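Local coordinates for pseudouridine synthase (Pyrococcus abyssi, PDB 2AUS), which probably converts specific uridines in RNA to pseudouridine, as the Cbf5 member of the TruB family of pseudouridine synthases, at residues A[159-162]-A[168-171]. Sequence-based numbering, arbitrary orientation.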
loop_
_atom_site.group_PDB
_atom_site.type_symbol
_atom_site.label_atom_id
_atom_site.label_comp_id
_atom_site.label_asym_id
_atom_site.label_seq_id
_atom_site.Cartn_x
_atom_site.Cartn_y
_atom_site.Cartn_z
ATOM N N GLU A 159 -28.496 14.977 3.014
ATOM C CA GLU A 159 -29.124 14.726 1.731
ATOM C C GLU A 159 -28.880 13.280 1.301
ATOM O O GLU A 159 -27.756 12.894 0.986
ATOM C CB GLU A 159 -28.552 15.689 0.693
ATOM C CG GLU A 159 -28.772 15.265 -0.747
ATOM C CD GLU A 159 -27.943 16.086 -1.719
ATOM O OE1 GLU A 159 -26.713 16.201 -1.507
ATOM O OE2 GLU A 159 -28.517 16.606 -2.701
ATOM N N ILE A 160 -29.938 12.478 1.300
ATOM C CA ILE A 160 -29.825 11.085 0.893
ATOM C C ILE A 160 -29.706 11.014 -0.622
ATOM O O ILE A 160 -30.596 11.454 -1.350
ATOM C CB ILE A 160 -31.050 10.273 1.347
ATOM C CG1 ILE A 160 -31.091 10.229 2.875
ATOM C CG2 ILE A 160 -30.990 8.865 0.764
ATOM C CD1 ILE A 160 -32.274 9.491 3.448
ATOM N N LEU A 161 -28.587 10.478 -1.090
ATOM C CA LEU A 161 -28.344 10.348 -2.515
ATOM C C LEU A 161 -29.028 9.092 -3.032
ATOM O O LEU A 161 -29.866 9.157 -3.931
ATOM C CB LEU A 161 -26.841 10.284 -2.795
ATOM C CG LEU A 161 -26.026 11.528 -2.405
ATOM C CD1 LEU A 161 -24.559 11.293 -2.721
ATOM C CD2 LEU A 161 -26.536 12.750 -3.163
ATOM N N GLU A 162 -28.685 7.947 -2.453
ATOM C CA GLU A 162 -29.284 6.690 -2.878
ATOM C C GLU A 162 -29.522 5.730 -1.723
ATOM O O GLU A 162 -28.795 5.732 -0.730
ATOM C CB GLU A 162 -28.396 5.996 -3.915
ATOM C CG GLU A 162 -28.079 6.827 -5.145
ATOM C CD GLU A 162 -27.293 6.045 -6.179
ATOM O OE1 GLU A 162 -26.643 5.050 -5.796
ATOM O OE2 GLU A 162 -27.313 6.436 -7.367
ATOM N N VAL A 168 -27.091 2.992 2.484
ATOM C CA VAL A 168 -27.566 4.357 2.349
ATOM C C VAL A 168 -26.400 5.274 2.042
ATOM O O VAL A 168 -25.477 5.404 2.838
ATOM C CB VAL A 168 -28.263 4.837 3.647
ATOM C CG1 VAL A 168 -28.812 6.254 3.464
ATOM C CG2 VAL A 168 -29.385 3.877 4.014
ATOM N N LEU A 169 -26.444 5.887 0.866
ATOM C CA LEU A 169 -25.408 6.813 0.434
ATOM C C LEU A 169 -25.967 8.218 0.661
ATOM O O LEU A 169 -26.985 8.592 0.071
ATOM C CB LEU A 169 -25.096 6.597 -1.052
ATOM C CG LEU A 169 -24.107 7.566 -1.709
ATOM C CD1 LEU A 169 -22.712 7.364 -1.133
ATOM C CD2 LEU A 169 -24.092 7.339 -3.221
ATOM N N PHE A 170 -25.316 9.001 1.516
ATOM C CA PHE A 170 -25.820 10.341 1.774
ATOM C C PHE A 170 -24.740 11.395 1.910
ATOM O O PHE A 170 -23.583 11.089 2.191
ATOM C CB PHE A 170 -26.704 10.337 3.021
ATOM C CG PHE A 170 -25.959 10.101 4.308
ATOM C CD1 PHE A 170 -25.596 11.169 5.122
ATOM C CD2 PHE A 170 -25.658 8.808 4.725
ATOM C CE1 PHE A 170 -24.947 10.954 6.341
ATOM C CE2 PHE A 170 -25.009 8.583 5.937
ATOM C CZ PHE A 170 -24.655 9.660 6.749
ATOM N N ARG A 171 -25.137 12.641 1.686
ATOM C CA ARG A 171 -24.238 13.779 1.788
ATOM C C ARG A 171 -24.657 14.525 3.043
ATOM O O ARG A 171 -25.846 14.679 3.308
ATOM C CB ARG A 171 -24.382 14.673 0.557
ATOM C CG ARG A 171 -23.745 16.045 0.697
ATOM C CD ARG A 171 -23.857 16.819 -0.608
ATOM N NE ARG A 171 -22.862 16.363 -1.572
ATOM C CZ ARG A 171 -23.120 16.053 -2.838
ATOM N NH1 ARG A 171 -24.358 16.141 -3.310
ATOM N NH2 ARG A 171 -22.134 15.658 -3.637
#
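Leu161 and Glu162 share one partner on the neighbouring strand: the carbonyl O of Leu169 accepts from Leu161 N at 2.7 Å and from Glu162 N at 3.1 Å, both donors lying in its carbonyl plane. An antiparallel pair thus absorbs an extra residue without giving up its bonds. Helical backbone angles at Leu161 (phi -83°, psi -57°) turn both N-H groups to the same oxygen, and Glu162 O takes Leu169 N in return at 2.8 Å. Packing is close here: Leu161 CB sits 3.3 Å from Leu169 O, while its CD1 reaches Leu169 CG at 3.9 Å. On the face that carries Ile160 and the buried Phe170, helix 122-131 packs over the strands; its Met129 touches both, and buried Val168 as well.

At the partly exposed end, Glu159 and Arg171 exchange two straight backbone N-H to O bonds, and a salt bridge is added beside them. Their side chains run side by side, and the arginine bends at chi3 to bring NH1 within 3.0 Å of Glu159 OE1, on its syn side but well out of the carboxylate plane. The two planar groups are twisted 53° apart. With alanine replacing Arg171, the lost guanidinium would probably leave the Glu159 carboxylate without its salt-bridge mate and open a gap beside Leu161 CD2. A chain of another protein also packs against Leu161 and Arg171, and hydrogen-bonds the Glu162 carboxylate. Leu161 and Glu162 facing Leu169 form a classic beta bulge in the antiparallel hairpin of strands 152-164 and 167-174.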